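Local structure of tailspike protein (Acinetobacter phage vB_ApiP_P1, 6E1R) at residues N62-I67 with L97-N102; T103-K108 with A127-E132; V449-L454 with F519-N524; L468-I473 with N527-T532. The protein probably binds and cleaves surface polysaccharide of its Acinetobacter host as a hydrolase of the phage tail, this chain being its C-terminal part. All coordinates share one frame; numbering follows the deposited sequence.

How the interactions relate
The four contacts form two pairs at far ends of an elongated chain. Interactions 1 and 2 lie near the N-terminal end, with centres 12 Å apart. They share helix 94-106, which packs against the loop before strand 66-67 on one side and strand 129-133 on the other. Interaction 1 closes before interaction 2 opens. Interactions 3 and 4 lie in the C-terminal beta-sandwich, about 80 to 91 Å from the first pair between centres. Their own centres are only 5 Å apart and their segments alternate along the chain. Interaction 3 stays within the four-stranded sheet; interaction 4 joins it to the five-stranded one. One pair thus sits at the N-terminal start of the beta-helix, the other in the sandwich beyond it.

Interaction 1: N62-I67 with L97-N102; sequences NGVTVI and LDLAVN
V64 and L99 meet tip to tip, methyl against methyl. V64 CG2 lies 3.6 Å from L99 CD2 and 3.9 Å from L99 CG. This is the tight part of the contact, and it is wholly apolar. V64 sends CG1 anti to its own N (chi1 179°). That leaves CG2 anti to the carbonyl carbon, pointing at the helix. L99 extends from helix 94-106 with CG anti to its N, which carries CD2 to V64. V64 is buried, and its side chain also packs on C84 and T103. The other side of the contact is loose. N62 is exposed, and its approach is through the backbone: N62 O is 4.2 Å from L99 CD2. L99 is itself only partly buried.

The loop that presents V64 is an Asx turn. N62 OD1 accepts V64 N at 2.9 Å, with an N-H...O angle of 167°. It also accepts V66 N at 3.1 Å. The two donors come from opposite faces of the carboxamide plane. At the other end of the amide, N62 ND2 donates to T65 OG1 at 2.8 Å; the hydroxyl oxygen sits tilted out of the amide plane. The backbone closes the turn as N62 N bonds to V66 O. N62 is therefore gripped at both ends of its side chain, which fixes the rotation of the amide. G63 takes a positive phi (93°), a conformation that suits glycine. Its own carbonyl oxygen is hydrogen-bonded to the hydroxyl of Y40.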
loop_
_atom_site.group_PDB
_atom_site.type_symbol
_atom_site.label_atom_id
_atom_site.label_comp_id
_atom_site.label_asym_id
_atom_site.label_seq_id
_atom_site.Cartn_x
_atom_site.Cartn_y
_atom_site.Cartn_z
ATOM N N ASN A 62 -23.722 38.906 -23.792
ATOM C CA ASN A 62 -22.459 38.196 -23.636
ATOM C C ASN A 62 -22.419 36.872 -24.387
ATOM O O ASN A 62 -21.350 36.257 -24.469
ATOM C CB ASN A 62 -22.165 37.950 -22.148
ATOM C CG ASN A 62 -23.323 37.290 -21.418
ATOM O OD1 ASN A 62 -24.004 36.418 -21.958
ATOM N ND2 ASN A 62 -23.546 37.704 -20.175
ATOM N N GLY A 63 -23.547 36.415 -24.927
ATOM C CA GLY A 63 -23.585 35.209 -25.723
ATOM C C GLY A 63 -23.911 33.939 -24.968
ATOM O O GLY A 63 -24.045 32.882 -25.599
ATOM N N VAL A 64 -24.041 34.001 -23.643
ATOM C CA VAL A 64 -24.310 32.811 -22.844
ATOM C C VAL A 64 -25.473 33.075 -21.895
ATOM O O VAL A 64 -26.576 32.553 -22.089
ATOM C CB VAL A 64 -23.060 32.369 -22.060
ATOM C CG1 VAL A 64 -23.368 31.135 -21.225
ATOM C CG2 VAL A 64 -21.901 32.095 -23.005
ATOM N N THR A 65 -25.228 33.875 -20.855
ATOM C CA THR A 65 -26.234 34.076 -19.818
ATOM C C THR A 65 -27.262 35.132 -20.211
ATOM O O THR A 65 -28.461 34.938 -19.990
ATOM C CB THR A 65 -25.562 34.448 -18.496
ATOM O OG1 THR A 65 -24.682 35.561 -18.698
ATOM C CG2 THR A 65 -24.770 33.268 -17.950
ATOM N N VAL A 66 -26.821 36.248 -20.788
ATOM C CA VAL A 66 -27.705 37.336 -21.193
ATOM C C VAL A 66 -27.486 37.609 -22.674
ATOM O O VAL A 66 -26.347 37.816 -23.111
ATOM C CB VAL A 66 -27.470 38.612 -20.363
ATOM C CG1 VAL A 66 -28.792 39.302 -20.067
ATOM C CG2 VAL A 66 -26.744 38.283 -19.071
ATOM N N ILE A 67 -28.576 37.611 -23.442
ATOM C CA ILE A 67 -28.529 37.812 -24.890
ATOM C C ILE A 67 -29.543 38.907 -25.220
ATOM O O ILE A 67 -30.734 38.636 -25.409
ATOM C CB ILE A 67 -28.820 36.527 -25.672
ATOM C CG1 ILE A 67 -27.757 35.469 -25.360
ATOM C CG2 ILE A 67 -28.847 36.803 -27.167
ATOM C CD1 ILE A 67 -28.037 34.118 -25.975
ATOM N N LEU A 97 -15.195 26.838 -26.714
ATOM C CA LEU A 97 -14.647 26.245 -25.501
ATOM C C LEU A 97 -13.997 27.306 -24.621
ATOM O O LEU A 97 -14.146 27.278 -23.394
ATOM C CB LEU A 97 -13.642 25.148 -25.855
ATOM C CG LEU A 97 -13.037 24.370 -24.683
ATOM C CD1 LEU A 97 -14.121 23.681 -23.869
ATOM C CD2 LEU A 97 -12.013 23.362 -25.177
ATOM N N ASP A 98 -13.291 28.261 -25.233
ATOM C CA ASP A 98 -12.665 29.332 -24.462
ATOM C C ASP A 98 -13.703 30.130 -23.686
ATOM O O ASP A 98 -13.504 30.438 -22.504
ATOM C CB ASP A 98 -11.860 30.244 -25.389
ATOM C CG ASP A 98 -11.078 31.300 -24.632
ATOM O OD1 ASP A 98 -10.190 30.930 -23.837
ATOM O OD2 ASP A 98 -11.348 32.502 -24.838
ATOM N N LEU A 99 -14.822 30.468 -24.331
ATOM C CA LEU A 99 -15.900 31.151 -23.627
ATOM C C LEU A 99 -16.508 30.266 -22.546
ATOM O O LEU A 99 -16.968 30.771 -21.518
ATOM C CB LEU A 99 -16.970 31.595 -24.624
ATOM C CG LEU A 99 -18.183 32.346 -24.075
ATOM C CD1 LEU A 99 -17.748 33.558 -23.271
ATOM C CD2 LEU A 99 -19.095 32.757 -25.218
ATOM N N ALA A 100 -16.503 28.948 -22.753
ATOM C CA ALA A 100 -17.072 28.038 -21.766
ATOM C C ALA A 100 -16.226 27.993 -20.497
ATOM O O ALA A 100 -16.758 28.090 -19.385
ATOM C CB ALA A 100 -17.221 26.641 -22.371
ATOM N N VAL A 101 -14.904 27.849 -20.646
ATOM C CA VAL A 101 -14.023 27.820 -19.479
ATOM C C VAL A 101 -14.058 29.158 -18.753
ATOM O O VAL A 101 -14.081 29.209 -17.517
ATOM C CB VAL A 101 -12.586 27.447 -19.895
ATOM C CG1 VAL A 101 -11.758 27.090 -18.675
ATOM C CG2 VAL A 101 -12.585 26.305 -20.895
ATOM N N ASN A 102 -14.048 30.261 -19.507
ATOM C CA ASN A 102 -14.113 31.582 -18.889
ATOM C C ASN A 102 -15.434 31.796 -18.159
ATOM O O ASN A 102 -15.461 32.404 -17.083
ATOM C CB ASN A 102 -13.911 32.669 -19.946
ATOM C CG ASN A 102 -12.475 32.756 -20.431
ATOM O OD1 ASN A 102 -11.537 32.756 -19.634
ATOM N ND2 ASN A 102 -12.297 32.839 -21.744
#

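Interaction 2: T103-K108 with A127-E132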
loop_
_atom_site.group_PDB
_atom_site.type_symbol
_atom_site.label_atom_id
_atom_site.label_comp_id
_atom_site.label_asym_id
_atom_site.label_seq_id
_atom_site.Cartn_x
_atom_site.Cartn_y
_atom_site.Cartn_z
ATOM N N THR A 103 -16.539 31.297 -18.719
ATOM C CA THR A 103 -17.842 31.499 -18.092
ATOM C C THR A 103 -18.019 30.602 -16.874
ATOM O O THR A 103 -18.441 31.066 -15.810
ATOM C CB THR A 103 -18.963 31.250 -19.106
ATOM O OG1 THR A 103 -18.842 32.175 -20.195
ATOM C CG2 THR A 103 -20.324 31.421 -18.451
ATOM N N ALA A 104 -17.695 29.314 -17.011
ATOM C CA ALA A 104 -17.892 28.381 -15.906
ATOM C C ALA A 104 -17.032 28.752 -14.702
ATOM O O ALA A 104 -17.483 28.654 -13.556
ATOM C CB ALA A 104 -17.591 26.954 -16.362
ATOM N N THR A 105 -15.793 29.188 -14.943
ATOM C CA THR A 105 -14.914 29.542 -13.833
ATOM C C THR A 105 -15.326 30.865 -13.200
ATOM O O THR A 105 -15.295 31.005 -11.971
ATOM C CB THR A 105 -13.459 29.599 -14.305
ATOM O OG1 THR A 105 -13.358 30.431 -15.466
ATOM C CG2 THR A 105 -12.951 28.201 -14.636
ATOM N N SER A 106 -15.713 31.847 -14.016
ATOM C CA SER A 106 -16.152 33.123 -13.463
ATOM C C SER A 106 -17.479 32.983 -12.729
ATOM O O SER A 106 -17.753 33.743 -11.794
ATOM C CB SER A 106 -16.265 34.174 -14.567
ATOM O OG SER A 106 -17.162 33.754 -15.580
ATOM N N LEU A 107 -18.302 32.016 -13.128
ATOM C CA LEU A 107 -19.577 31.760 -12.474
ATOM C C LEU A 107 -19.460 30.763 -11.330
ATOM O O LEU A 107 -20.450 30.538 -10.624
ATOM C CB LEU A 107 -20.597 31.245 -13.496
ATOM C CG LEU A 107 -21.300 32.297 -14.358
ATOM C CD1 LEU A 107 -22.264 31.632 -15.325
ATOM C CD2 LEU A 107 -22.021 33.317 -13.494
ATOM N N LYS A 108 -18.279 30.167 -11.137
ATOM C CA LYS A 108 -18.030 29.195 -10.072
ATOM C C LYS A 108 -19.013 28.028 -10.158
ATOM O O LYS A 108 -19.714 27.702 -9.197
ATOM C CB LYS A 108 -18.092 29.857 -8.692
ATOM C CG LYS A 108 -17.022 30.904 -8.426
ATOM C CD LYS A 108 -17.133 31.426 -6.999
ATOM C CE LYS A 108 -16.394 32.742 -6.813
ATOM N NZ LYS A 108 -15.138 32.809 -7.602
ATOM N N ALA A 127 -8.203 28.827 -13.528
ATOM C CA ALA A 127 -8.168 28.203 -12.215
ATOM C C ALA A 127 -9.561 27.730 -11.813
ATOM O O ALA A 127 -10.577 28.298 -12.222
ATOM C CB ALA A 127 -7.623 29.183 -11.176
ATOM N N THR A 128 -9.595 26.668 -11.007
ATOM C CA THR A 128 -10.818 26.101 -10.437
ATOM C C THR A 128 -11.782 25.581 -11.499
ATOM O O THR A 128 -12.985 25.474 -11.245
ATOM C CB THR A 128 -11.535 27.104 -9.525
ATOM O OG1 THR A 128 -12.064 28.179 -10.312
ATOM C CG2 THR A 128 -10.571 27.657 -8.487
ATOM N N LEU A 129 -11.286 25.242 -12.688
ATOM C CA LEU A 129 -12.153 24.697 -13.725
ATOM C C LEU A 129 -12.564 23.273 -13.377
ATOM O O LEU A 129 -11.710 22.403 -13.176
ATOM C CB LEU A 129 -11.453 24.716 -15.080
ATOM C CG LEU A 129 -12.215 23.918 -16.147
ATOM C CD1 LEU A 129 -13.540 24.588 -16.503
ATOM C CD2 LEU A 129 -11.369 23.676 -17.390
ATOM N N ARG A 130 -13.869 23.031 -13.316
ATOM C CA ARG A 130 -14.417 21.685 -13.195
ATOM C C ARG A 130 -15.211 21.395 -14.462
ATOM O O ARG A 130 -16.272 21.987 -14.685
ATOM C CB ARG A 130 -15.288 21.552 -11.947
ATOM C CG ARG A 130 -16.019 20.227 -11.839
ATOM C CD ARG A 130 -16.924 20.205 -10.622
ATOM N NE ARG A 130 -17.832 19.063 -10.634
ATOM C CZ ARG A 130 -18.869 18.929 -9.815
ATOM N NH1 ARG A 130 -19.126 19.865 -8.911
ATOM N NH2 ARG A 130 -19.646 17.857 -9.893
ATOM N N ILE A 131 -14.696 20.490 -15.290
ATOM C CA ILE A 131 -15.295 20.162 -16.576
ATOM C C ILE A 131 -15.493 18.654 -16.643
ATOM O O ILE A 131 -14.582 17.888 -16.312
ATOM C CB ILE A 131 -14.430 20.668 -17.749
ATOM C CG1 ILE A 131 -14.999 20.208 -19.091
ATOM C CG2 ILE A 131 -12.976 20.236 -17.585
ATOM C CD1 ILE A 131 -14.241 20.754 -20.281
ATOM N N GLU A 132 -16.688 18.231 -17.050
ATOM C CA GLU A 132 -17.056 16.823 -17.078
ATOM C C GLU A 132 -17.676 16.476 -18.427
ATOM O O GLU A 132 -18.059 17.352 -19.207
ATOM C CB GLU A 132 -18.028 16.480 -15.939
ATOM C CG GLU A 132 -17.505 16.823 -14.551
ATOM C CD GLU A 132 -18.511 16.527 -13.455
ATOM O OE1 GLU A 132 -19.727 16.660 -13.710
ATOM O OE2 GLU A 132 -18.087 16.170 -12.335
#
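T105 carries this contact with A127, T128 and L129, at the C-terminal end of helix 94-106. Just before it, T103 keeps its hydroxyl on the helix, bonded to L99 O, and packs on L79. A104 faces the second segment, but its methyl also packs on L79 and L111 of the neighbouring strands. T105 then makes the closest approach. Its methyl CG2 lies 3.4 Å from A127 O. It also sits 3.7 Å from L129 CA and 3.8 Å from L129 CB. The chi1 of 51° places OG1 between the backbone N and carbonyl carbon and sends CG2 out from the helix. OG1 turns back to V101 O, its main partner.

S106 points away from the strand. L107 N still bonds to T103 O at 2.8 Å. K108 is the first residue to leave helical angles, with positive phi (56°), in a Schellman motif. The weak backbone bond from K108 N to T105 O is 3.2 Å long. The K108 amine makes a cation-pi contact with F140 of the second subunit.

R130 and E132 take no part in the contact. They form a weak salt bridge, with R130 NH2 3.4 Å from E132 OE2. E132 OE2 also meets K168 of the second subunit, and R130 NH1 bonds to G133 O there. The placement is consistent with a helix covering the first turns of a parallel beta-helix. The chemistry is that of a methyl laid against backbone: T105 turns its methyl to the strand and its hydroxyl back to the helix, so the contact rests on van der Waals packing.

Interaction 3: V449-L454 with F519-N524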
loop_
_atom_site.group_PDB
_atom_site.type_symbol
_atom_site.label_atom_id
_atom_site.label_comp_id
_atom_site.label_asym_id
_atom_site.label_seq_id
_atom_site.Cartn_x
_atom_site.Cartn_y
_atom_site.Cartn_z
ATOM N N VAL A 449 56.248 -9.144 9.809
ATOM C CA VAL A 449 55.273 -8.327 9.096
ATOM C C VAL A 449 53.989 -8.290 9.912
ATOM O O VAL A 449 53.513 -9.332 10.375
ATOM C CB VAL A 449 54.993 -8.871 7.680
ATOM C CG1 VAL A 449 53.925 -8.039 6.991
ATOM C CG2 VAL A 449 56.267 -8.893 6.850
ATOM N N GLY A 450 53.430 -7.094 10.082
ATOM C CA GLY A 450 52.162 -6.968 10.780
ATOM C C GLY A 450 51.012 -7.497 9.940
ATOM O O GLY A 450 50.972 -7.326 8.720
ATOM N N VAL A 451 50.064 -8.148 10.606
ATOM C CA VAL A 451 48.921 -8.772 9.952
ATOM C C VAL A 451 47.633 -8.003 10.222
ATOM O O VAL A 451 46.879 -7.697 9.298
ATOM C CB VAL A 451 48.781 -10.251 10.376
ATOM C CG1 VAL A 451 47.489 -10.841 9.832
ATOM C CG2 VAL A 451 49.981 -11.053 9.896
ATOM N N ALA A 452 47.367 -7.677 11.485
ATOM C CA ALA A 452 46.138 -6.982 11.839
ATOM C C ALA A 452 46.328 -6.272 13.169
ATOM O O ALA A 452 47.254 -6.567 13.929
ATOM C CB ALA A 452 44.948 -7.945 11.912
ATOM N N SER A 453 45.437 -5.322 13.436
ATOM C CA SER A 453 45.406 -4.606 14.702
ATOM C C SER A 453 44.361 -5.227 15.619
ATOM O O SER A 453 43.247 -5.539 15.188
ATOM C CB SER A 453 45.095 -3.123 14.487
ATOM O OG SER A 453 46.100 -2.496 13.712
ATOM N N LEU A 454 44.729 -5.409 16.882
ATOM C CA LEU A 454 43.858 -6.011 17.879
ATOM C C LEU A 454 43.334 -4.938 18.821
ATOM O O LEU A 454 44.065 -4.011 19.190
ATOM C CB LEU A 454 44.596 -7.094 18.671
ATOM C CG LEU A 454 45.228 -8.204 17.830
ATOM C CD1 LEU A 454 45.926 -9.225 18.716
ATOM C CD2 LEU A 454 44.179 -8.875 16.951
ATOM N N PHE A 519 55.024 -19.336 10.483
ATOM C CA PHE A 519 55.209 -18.071 11.179
ATOM C C PHE A 519 55.051 -18.267 12.680
ATOM O O PHE A 519 54.287 -19.121 13.137
ATOM C CB PHE A 519 54.218 -17.010 10.681
ATOM C CG PHE A 519 54.231 -16.826 9.192
ATOM C CD1 PHE A 519 55.218 -16.071 8.583
ATOM C CD2 PHE A 519 53.265 -17.422 8.400
ATOM C CE1 PHE A 519 55.238 -15.908 7.211
ATOM C CE2 PHE A 519 53.277 -17.261 7.030
ATOM C CZ PHE A 519 54.265 -16.502 6.435
ATOM N N THR A 520 55.787 -17.457 13.439
ATOM C CA THR A 520 55.616 -17.328 14.878
ATOM C C THR A 520 54.943 -15.993 15.171
ATOM O O THR A 520 55.257 -14.980 14.539
ATOM C CB THR A 520 56.963 -17.417 15.604
ATOM O OG1 THR A 520 57.580 -18.677 15.314
ATOM C CG2 THR A 520 56.777 -17.289 17.110
ATOM N N TRP A 521 54.023 -15.994 16.132
ATOM C CA TRP A 521 53.105 -14.885 16.337
ATOM C C TRP A 521 53.423 -14.120 17.614
ATOM O O TRP A 521 53.752 -14.714 18.646
ATOM C CB TRP A 521 51.663 -15.391 16.368
ATOM C CG TRP A 521 51.302 -16.089 15.103
ATOM C CD1 TRP A 521 51.392 -17.427 14.848
ATOM C CD2 TRP A 521 50.823 -15.481 13.900
ATOM N NE1 TRP A 521 50.985 -17.690 13.562
ATOM C CE2 TRP A 521 50.630 -16.512 12.960
ATOM C CE3 TRP A 521 50.532 -14.165 13.530
ATOM C CZ2 TRP A 521 50.160 -16.266 11.672
ATOM C CZ3 TRP A 521 50.064 -13.924 12.252
ATOM C CH2 TRP A 521 49.886 -14.968 11.338
ATOM N N SER A 522 53.320 -12.795 17.528
ATOM C CA SER A 522 53.574 -11.908 18.653
ATOM C C SER A 522 52.657 -10.700 18.532
ATOM O O SER A 522 51.928 -10.540 17.549
ATOM C CB SER A 522 55.040 -11.470 18.704
ATOM O OG SER A 522 55.392 -10.746 17.537
ATOM N N ILE A 523 52.698 -9.847 19.554
ATOM C CA ILE A 523 51.953 -8.593 19.578
ATOM C C ILE A 523 52.914 -7.498 20.017
ATOM O O ILE A 523 53.526 -7.599 21.087
ATOM C CB ILE A 523 50.732 -8.653 20.513
ATOM C CG1 ILE A 523 49.814 -9.815 20.131
ATOM C CG2 ILE A 523 49.968 -7.338 20.475
ATOM C CD1 ILE A 523 48.634 -9.995 21.063
ATOM N N ASN A 524 53.050 -6.458 19.197
ATOM C CA ASN A 524 53.987 -5.383 19.484
ATOM C C ASN A 524 53.319 -4.336 20.374
ATOM O O ASN A 524 52.197 -4.517 20.855
ATOM C CB ASN A 524 54.525 -4.779 18.186
ATOM C CG ASN A 524 53.433 -4.196 17.300
ATOM O OD1 ASN A 524 52.296 -3.997 17.727
ATOM N ND2 ASN A 524 53.785 -3.910 16.052
#
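Both pairs here, V451 with W521 and L454 with I523, belong to the four-stranded antiparallel sheet of the C-terminal beta-sandwich. Strands 448-455 and 519-523 are not direct neighbours. Strand 528-533 runs between them, so the side chains meet over its inward face. The touching parts of the two strands diverge by 46°.

V451 approaches the indole at its edge. V451 CG2 lies near the ring plane, 3.7 Å from W521 CZ3 and 4.2 Å from W521 CH2. The indole is carried across by its chi1 of -59°, which sets CG anti to the carbonyl carbon. One face of the same indole is met by F519 CB, offset toward the rim. L454 and I523 form the second pair, crossing at about a right angle. L454 CD1 is 3.7 Å from I523 CD1, and I523 CG1 is 4.2 Å away. These contacts are apolar, and three of the four residues are buried.

Around them, V451 also packs on M543 and V545 of strand 539-548, in the facing sheet. Y487 meets W521 edge-to-face, from strand 484-494. L454 and I523 both touch Y464 in a loop. In the strand between the two partners, L529 bonds through its backbone to V451 and A452. N527, just before that strand, bonds to L454.

Interaction 4: L468-I473 with N527-T532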
loop_
_atom_site.group_PDB
_atom_site.type_symbol
_atom_site.label_atom_id
_atom_site.label_comp_id
_atom_site.label_asym_id
_atom_site.label_seq_id
_atom_site.Cartn_x
_atom_site.Cartn_y
_atom_site.Cartn_z
ATOM N N LEU A 468 42.096 -16.289 18.427
ATOM C CA LEU A 468 42.391 -15.964 17.037
ATOM C C LEU A 468 42.674 -17.240 16.261
ATOM O O LEU A 468 43.515 -18.047 16.672
ATOM C CB LEU A 468 43.587 -15.011 16.919
ATOM C CG LEU A 468 43.578 -13.719 17.735
ATOM C CD1 LEU A 468 44.841 -12.921 17.457
ATOM C CD2 LEU A 468 42.342 -12.893 17.420
ATOM N N LEU A 469 41.978 -17.418 15.142
ATOM C CA LEU A 469 42.242 -18.500 14.199
ATOM C C LEU A 469 42.831 -17.885 12.937
ATOM O O LEU A 469 42.146 -17.144 12.226
ATOM C CB LEU A 469 40.968 -19.282 13.888
ATOM C CG LEU A 469 41.109 -20.440 12.898
ATOM C CD1 LEU A 469 42.077 -21.491 13.419
ATOM C CD2 LEU A 469 39.750 -21.057 12.598
ATOM N N VAL A 470 44.094 -18.193 12.655
ATOM C CA VAL A 470 44.808 -17.627 11.518
ATOM C C VAL A 470 45.100 -18.735 10.519
ATOM O O VAL A 470 45.682 -19.767 10.879
ATOM C CB VAL A 470 46.109 -16.930 11.947
ATOM C CG1 VAL A 470 46.763 -16.279 10.744
ATOM C CG2 VAL A 470 45.831 -15.902 13.029
ATOM N N ASN A 471 44.702 -18.521 9.270
ATOM C CA ASN A 471 45.024 -19.417 8.166
ATOM C C ASN A 471 45.940 -18.657 7.217
ATOM O O ASN A 471 45.484 -17.780 6.473
ATOM C CB ASN A 471 43.760 -19.899 7.454
ATOM C CG ASN A 471 44.054 -20.905 6.355
ATOM O OD1 ASN A 471 43.219 -21.153 5.486
ATOM N ND2 ASN A 471 45.241 -21.500 6.396
ATOM N N ALA A 472 47.227 -18.989 7.245
ATOM C CA ALA A 472 48.214 -18.360 6.383
ATOM C C ALA A 472 48.469 -19.248 5.175
ATOM O O ALA A 472 48.589 -20.470 5.304
ATOM C CB ALA A 472 49.521 -18.106 7.135
ATOM N N ILE A 473 48.543 -18.628 3.999
ATOM C CA ILE A 473 48.760 -19.340 2.750
ATOM C C ILE A 473 49.852 -18.638 1.957
ATOM O O ILE A 473 50.184 -17.475 2.199
ATOM C CB ILE A 473 47.474 -19.444 1.903
ATOM C CG1 ILE A 473 46.979 -18.045 1.530
ATOM C CG2 ILE A 473 46.400 -20.225 2.645
ATOM C CD1 ILE A 473 45.927 -18.037 0.449
ATOM N N ASN A 527 49.749 -2.982 19.537
ATOM C CA ASN A 527 48.657 -3.961 19.531
ATOM C C ASN A 527 48.433 -4.556 18.142
ATOM O O ASN A 527 47.301 -4.843 17.747
ATOM C CB ASN A 527 47.363 -3.354 20.077
ATOM C CG ASN A 527 47.486 -2.919 21.525
ATOM O OD1 ASN A 527 47.406 -3.740 22.439
ATOM N ND2 ASN A 527 47.678 -1.623 21.742
ATOM N N VAL A 528 49.515 -4.740 17.392
ATOM C CA VAL A 528 49.459 -5.324 16.056
ATOM C C VAL A 528 49.872 -6.786 16.142
ATOM O O VAL A 528 50.907 -7.113 16.737
ATOM C CB VAL A 528 50.358 -4.555 15.074
ATOM C CG1 VAL A 528 50.368 -5.241 13.715
ATOM C CG2 VAL A 528 49.888 -3.114 14.944
ATOM N N LEU A 529 49.064 -7.667 15.554
ATOM C CA LEU A 529 49.420 -9.079 15.448
ATOM C C LEU A 529 50.521 -9.234 14.407
ATOM O O LEU A 529 50.288 -9.032 13.211
ATOM C CB LEU A 529 48.195 -9.910 15.079
ATOM C CG LEU A 529 48.412 -11.420 14.956
ATOM C CD1 LEU A 529 48.780 -12.018 16.305
ATOM C CD2 LEU A 529 47.183 -12.103 14.380
ATOM N N VAL A 530 51.722 -9.592 14.855
ATOM C CA VAL A 530 52.903 -9.654 14.003
ATOM C C VAL A 530 53.239 -11.110 13.715
ATOM O O VAL A 530 53.207 -11.957 14.616
ATOM C CB VAL A 530 54.097 -8.932 14.657
ATOM C CG1 VAL A 530 55.320 -8.993 13.754
ATOM C CG2 VAL A 530 53.732 -7.491 14.976
ATOM N N ALA A 531 53.559 -11.397 12.457
ATOM C CA ALA A 531 54.003 -12.715 12.027
ATOM C C ALA A 531 55.478 -12.649 11.658
ATOM O O ALA A 531 55.893 -11.760 10.907
ATOM C CB ALA A 531 53.182 -13.212 10.834
ATOM N N THR A 532 56.263 -13.585 12.184
ATOM C CA THR A 532 57.692 -13.667 11.911
ATOM C C THR A 532 57.990 -14.958 11.163
ATOM O O THR A 532 57.615 -16.043 11.620
ATOM C CB THR A 532 58.505 -13.606 13.206
ATOM O OG1 THR A 532 58.179 -12.406 13.917
ATOM C CG2 THR A 532 59.995 -13.620 12.901
#
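L468, V470 and L529 bring no aromatic group of their own; the flat group beside them is the indole of W521. V470 and L529 lie on one side of that ring. V470 CG1 comes in over its rim, 3.4 Å from W521 CH2, and the branched end of L529 is on the same side, beyond the rim near CE3. The methyl of A531 sits over the other face.

Across the contact itself, L468 and L529 reach toward each other tip to tip. L468 CD1 is 4.0 Å from L529 CD2. The same L529 methyl also meets V470 CG2, at 4.3 Å. L529 CD2 is thus shared by two residues two apart on one strand, whose side chains both point to the facing sheet. With CG anti to its N (chi1 -179°), L529 extends CD2 toward that strand. The backbones stay well apart, with L468 CA and L529 CA 10.0 Å from each other, as suits two sheets packed through their side chains. The packing is moderate rather than tight, and all three residues are buried.

This is the hydrophobic core of a beta-sandwich. L468 and V470 belong to the central strand 465-474 of the five-stranded sheet, flanked by 539-548 and 484-494. M543 and L489 from those flanks pack beside them. N471 turns outward, where its OD1 bonds to N550 of the third subunit. L529 stands on strand 528-533, between strands 519-523 and 448-455.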